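Local coordinates for heme peroxidase (PDB 2GVK), which probably uses hydrogen peroxide and heme to oxidise dyes and other substrates, as a dye-decolorizing peroxidase of the dimeric alpha/beta barrel clan, at residues V198-L203 and L293-A298; N58-M63 and M118-E123. One frame throughout, in Å; residues are numbered along the deposited sequence. Where two conformers were deposited one is given.

Overall arrangement
Interaction 2 comes first along the chain, in the N-terminal DyP-type peroxidase region; interaction 1 follows in the C-terminal region. Their centres are 35 Å apart and their nearest atoms about 20 Å, so they do not touch. What they share is the large antiparallel sheet that runs through both regions. Interaction 2 joins the end of helix 38-59 and its following turn to helix 118-131, which comes after strand 109-115. Interaction 1 joins helix 197-201 and the residues after it to Phe-295, just before strand 296-306. Both lie at the ends of sheet strands, where helices and turns connect them. Interaction 2 also borders two other subunits, so it belongs to the assembly as well as to the fold.

Interaction 1 (V198-L203 and L293-A298); sequences VAWNAL and LDFSTA
Phe-295 has its CG anti to its own carbonyl carbon (chi1 -57°), and this carries the ring out to helix 197-201. Trp-200 takes the other course: its CG lies anti to the backbone N (chi1 177°), which brings the six-membered ring of the indole over the phenyl. The two rings form a T-shaped (edge-to-face) pair. Their centroids are 5.3 Å apart and their planes stand at 73°. The indole edge does the touching. Trp-200 CE3 sits above the middle of the Phe-295 face, 3.9 Å from Phe-295 CG.

The rest of the phenyl ring is met by the helix backbone, Ala-199 and Leu-203. Phe-295 CD1 lies 3.7 Å from Trp-200 N, so the ring reaches the helix backbone itself. Ala-199 CB approaches Phe-295 CE1 at 4.0 Å. Leu-203 comes from the opposite direction and brings its CD1 to the far end of the ring, by Phe-295 CZ. Leu-203 was modelled in two conformers, so the very short separation in this one is doubtful. The contact across the segments is apolar. The polar end of the indole is satisfied elsewhere: Trp-200 NE1 is hydrogen-bonded to Ile-154 O, which helps to fix the turn of the ring. Trp-200 O accepts from Leu-203 N at 3.1 Å and also from Gln-208 NE2.

This is hydrophobic packing at the edge of the antiparallel sheet, in the C-terminal half of the DyP-type peroxidase fold. Backbone hydrogen bonds link Phe-295 with Asp-196 and Thr-297 with Ile-194, at the end of the antiparallel pairing of strands 296-306 and 186-195. Helix 197-201 follows strand 186-195 directly, and Trp-200 reaches on to Val-211 and Ile-212 of helix 205-212.

Interaction 2 (N58-M63 and M118-E123); sequences NRFPDM and MGLCFE
Leu-120 CD2 stands over the centre of one face of the Phe-60 ring in a CH-pi contact, 3.6 Å from the ring centroid. Arg-59 CB lies against the opposite face, towards the rim, so the phenyl is held between two aliphatic groups. The Met-63 and Leu-120 side chains cross at about a right angle, and Leu-120 CD1 touches the selenomethionine at CB and CG. Met-63 CB comes within 3.4 Å of Leu-120 CD1, a tight fit. The type I turn from Phe-60 to Met-63 puts both residues on the same leucine.

Arg-59 was modelled in two conformers; in the one described its chain bends at chi3 (64°), and Phe-60 CE2 lies over one face of the guanidinium, toward its rim. Glu-123 OE2 comes to the guanidinium edge, in its plane, and forms a salt bridge with Arg-59 NH1 at 3.3 Å. The N-H points straight at the oxygen, reaching it on the anti side and a little out of the carboxylate plane; the bond is long. The two flat groups are turned 61° apart. A water joins Arg-59 NH2 (3.0 Å) to Glu-123 OE2 (3.1 Å). With an alanine in place of Phe-60, Leu-120 CD2 would probably lose its aromatic partner and the guanidinium one of its covers.

Arg-59 NE is salt-bridged to Asp-149 of one neighbouring subunit, and Glu-123 OE1 hydrogen-bonds to Tyr-147 of another. The apolar part packs the turn after helix 38-59 on helix 118-131, with Met-148 of the latter subunit alongside. The ionic part probably balances the arginine between two carboxylates across a subunit interface.

Interaction 1 (V198-L203 and L293-A298)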
# COMPACT_ATOMS: atom_id res chain seq x y z
N VAL A 198 -12.79 27.58 -20.06
CA VAL A 198 -12.67 27.71 -21.50
C VAL A 198 -11.62 28.77 -21.85
O VAL A 198 -10.70 28.51 -22.63
CB VAL A 198 -14.03 28.04 -22.15
CG1 VAL A 198 -13.85 28.39 -23.59
CG2 VAL A 198 -14.98 26.85 -21.99
N ALA A 199 -11.68 29.92 -21.18
CA ALA A 199 -10.70 30.97 -21.41
C ALA A 199 -9.29 30.52 -20.96
O ALA A 199 -8.31 30.83 -21.62
CB ALA A 199 -11.10 32.19 -20.70
N TRP A 200 -9.22 29.84 -19.82
CA TRP A 200 -7.94 29.37 -19.28
C TRP A 200 -7.27 28.39 -20.23
O TRP A 200 -6.08 28.50 -20.51
CB TRP A 200 -8.16 28.71 -17.92
CG TRP A 200 -6.93 28.14 -17.32
CD1 TRP A 200 -6.65 26.82 -17.14
CD2 TRP A 200 -5.80 28.87 -16.80
NE1 TRP A 200 -5.42 26.68 -16.57
CE2 TRP A 200 -4.89 27.92 -16.33
CE3 TRP A 200 -5.47 30.23 -16.71
CZ2 TRP A 200 -3.67 28.28 -15.73
CZ3 TRP A 200 -4.26 30.59 -16.12
CH2 TRP A 200 -3.37 29.62 -15.66
N ASN A 201 -8.05 27.44 -20.73
CA ASN A 201 -7.52 26.39 -21.58
C ASN A 201 -7.11 26.94 -22.96
O ASN A 201 -6.34 26.33 -23.67
CB ASN A 201 -8.54 25.25 -21.73
CG ASN A 201 -8.65 24.36 -20.48
OD1 ASN A 201 -7.72 24.26 -19.69
ND2 ASN A 201 -9.75 23.65 -20.37
N ALA A 202 -7.61 28.11 -23.32
CA ALA A 202 -7.25 28.74 -24.57
C ALA A 202 -5.87 29.42 -24.51
O ALA A 202 -5.31 29.80 -25.55
CB ALA A 202 -8.33 29.77 -24.98
N LEU A 203 -5.35 29.62 -23.29
CA LEU A 203 -4.02 30.21 -23.09
C LEU A 203 -2.93 29.20 -23.36
O LEU A 203 -2.99 28.08 -22.87
CB LEU A 203 -3.85 30.69 -21.65
CG LEU A 203 -4.48 31.98 -21.23
CD1 LEU A 203 -4.17 32.21 -19.75
CD2 LEU A 203 -3.96 33.15 -22.09
N LEU A 293 -7.16 36.18 -11.24
CA LEU A 293 -8.55 36.64 -11.07
C LEU A 293 -9.23 36.96 -12.42
O LEU A 293 -10.44 37.05 -12.48
CB LEU A 293 -8.63 37.84 -10.15
CG LEU A 293 -8.27 37.58 -8.68
CD1 LEU A 293 -8.30 38.90 -7.89
CD2 LEU A 293 -9.19 36.57 -8.04
N ASP A 294 -8.45 37.03 -13.50
CA ASP A 294 -9.03 37.18 -14.82
C ASP A 294 -9.70 35.85 -15.26
O ASP A 294 -10.39 35.80 -16.26
CB ASP A 294 -7.97 37.59 -15.84
CG ASP A 294 -7.41 39.02 -15.59
OD1 ASP A 294 -8.06 39.82 -14.87
OD2 ASP A 294 -6.32 39.32 -16.09
N PHE A 295 -9.46 34.77 -14.50
CA PHE A 295 -9.99 33.46 -14.83
C PHE A 295 -10.73 32.82 -13.68
O PHE A 295 -11.16 31.66 -13.78
CB PHE A 295 -8.84 32.53 -15.27
CG PHE A 295 -8.07 33.06 -16.40
CD1 PHE A 295 -8.46 32.81 -17.71
CD2 PHE A 295 -6.94 33.85 -16.18
CE1 PHE A 295 -7.75 33.32 -18.76
CE2 PHE A 295 -6.24 34.37 -17.24
CZ PHE A 295 -6.63 34.10 -18.53
N SER A 296 -10.90 33.57 -12.60
CA SER A 296 -11.44 33.03 -11.34
C SER A 296 -12.31 34.06 -10.65
O SER A 296 -11.84 35.14 -10.31
CB SER A 296 -10.29 32.64 -10.39
OG SER A 296 -9.25 31.95 -11.07
N THR A 297 -13.54 33.67 -10.30
CA THR A 297 -14.46 34.57 -9.65
C THR A 297 -14.80 34.09 -8.25
O THR A 297 -15.27 32.97 -8.08
CB THR A 297 -15.78 34.70 -10.44
OG1 THR A 297 -15.51 35.14 -11.79
CG2 THR A 297 -16.68 35.67 -9.79
N ALA A 298 -14.54 34.94 -7.24
CA ALA A 298 -14.90 34.63 -5.86
C ALA A 298 -16.40 34.79 -5.67
O ALA A 298 -16.95 35.85 -5.96
CB ALA A 298 -14.15 35.54 -4.90

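Interaction 2 (N58-M63 and M118-E123)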
# COMPACT_ATOMS: atom_id res chain seq x y z
N ASN A 58 -8.73 5.95 15.84
CA ASN A 58 -8.61 4.65 16.47
C ASN A 58 -9.08 3.55 15.52
O ASN A 58 -8.44 2.54 15.36
CB ASN A 58 -9.43 4.63 17.77
CG ASN A 58 -9.40 3.31 18.45
OD1 ASN A 58 -8.35 2.72 18.60
ND2 ASN A 58 -10.58 2.83 18.90
N ARG A 59 -10.18 3.81 14.82
CA ARG A 59 -10.77 2.83 13.91
C ARG A 59 -9.96 2.70 12.62
O ARG A 59 -9.84 1.61 12.08
CB ARG A 59 -12.21 3.22 13.58
CG ARG A 59 -13.16 3.17 14.77
CD ARG A 59 -14.50 3.80 14.42
NE ARG A 59 -15.20 3.04 13.37
CZ ARG A 59 -16.28 3.47 12.70
NH1 ARG A 59 -16.78 4.67 12.93
NH2 ARG A 59 -16.84 2.69 11.78
N PHE A 60 -9.44 3.83 12.13
CA PHE A 60 -8.75 3.90 10.82
C PHE A 60 -7.44 4.65 10.93
O PHE A 60 -7.28 5.73 10.40
CB PHE A 60 -9.66 4.60 9.82
CG PHE A 60 -11.09 4.07 9.82
CD1 PHE A 60 -11.38 2.87 9.24
CD2 PHE A 60 -12.10 4.77 10.46
CE1 PHE A 60 -12.72 2.35 9.28
CE2 PHE A 60 -13.40 4.27 10.49
CZ PHE A 60 -13.68 3.04 9.92
N PRO A 61 -6.49 4.06 11.64
CA PRO A 61 -5.25 4.75 11.95
C PRO A 61 -4.39 5.13 10.75
O PRO A 61 -3.54 5.98 10.87
CB PRO A 61 -4.51 3.75 12.85
CG PRO A 61 -5.17 2.44 12.61
CD PRO A 61 -6.56 2.73 12.24
N ASP A 62 -4.62 4.51 9.60
CA ASP A 62 -3.82 4.79 8.43
C ASP A 62 -4.52 5.67 7.40
O ASP A 62 -3.97 5.93 6.33
CB ASP A 62 -3.40 3.49 7.77
CG ASP A 62 -2.48 2.68 8.64
OD1 ASP A 62 -1.90 3.25 9.60
OD2 ASP A 62 -2.29 1.49 8.34
N MSE A 63 -5.70 6.19 7.74
CA MSE A 63 -6.50 6.95 6.77
C MSE A 63 -6.38 8.47 6.91
O MSE A 63 -7.13 9.22 6.27
CB MSE A 63 -7.96 6.52 6.87
CG MSE A 63 -8.21 5.10 6.53
SE MSE A 63 -7.81 4.69 4.65
CE MSE A 63 -6.10 3.89 4.84
N MSE A 118 -13.28 9.03 1.11
CA MSE A 118 -14.43 9.92 1.26
C MSE A 118 -15.48 9.36 2.22
O MSE A 118 -16.16 10.12 2.91
CB MSE A 118 -15.07 10.21 -0.09
CG MSE A 118 -16.28 11.10 -0.01
SE MSE A 118 -15.87 12.84 0.80
CE MSE A 118 -15.60 13.90 -0.85
N GLY A 119 -15.56 8.03 2.32
CA GLY A 119 -16.53 7.39 3.21
C GLY A 119 -16.33 7.76 4.68
O GLY A 119 -17.30 7.86 5.45
N LEU A 120 -15.09 8.01 5.06
CA LEU A 120 -14.79 8.42 6.44
C LEU A 120 -15.21 9.85 6.69
O LEU A 120 -15.69 10.18 7.77
CB LEU A 120 -13.31 8.22 6.74
CG LEU A 120 -12.78 6.79 6.56
CD1 LEU A 120 -11.34 6.72 7.04
CD2 LEU A 120 -13.62 5.77 7.27
N CYS A 121 -15.04 10.71 5.69
CA CYS A 121 -15.51 12.09 5.81
C CYS A 121 -17.01 12.09 5.94
O CYS A 121 -17.57 12.80 6.78
CB CYS A 121 -15.10 12.92 4.60
SG CYS A 121 -13.26 13.05 4.38
N PHE A 122 -17.67 11.28 5.12
CA PHE A 122 -19.12 11.15 5.20
C PHE A 122 -19.55 10.69 6.57
O PHE A 122 -20.48 11.22 7.14
CB PHE A 122 -19.66 10.16 4.14
CG PHE A 122 -21.03 9.66 4.44
CD1 PHE A 122 -22.14 10.45 4.21
CD2 PHE A 122 -21.22 8.42 5.06
CE1 PHE A 122 -23.39 10.02 4.55
CE2 PHE A 122 -22.49 7.97 5.38
CZ PHE A 122 -23.57 8.78 5.15
N GLU A 123 -18.87 9.70 7.12
CA GLU A 123 -19.24 9.16 8.42
C GLU A 123 -19.26 10.27 9.48
O GLU A 123 -20.26 10.45 10.20
CB GLU A 123 -18.24 8.05 8.81
CG GLU A 123 -18.40 7.52 10.23
CD GLU A 123 -19.49 6.53 10.36
OE1 GLU A 123 -20.40 6.53 9.49
OE2 GLU A 123 -19.41 5.68 11.28
O HOH W 1 -19.64 2.70 10.61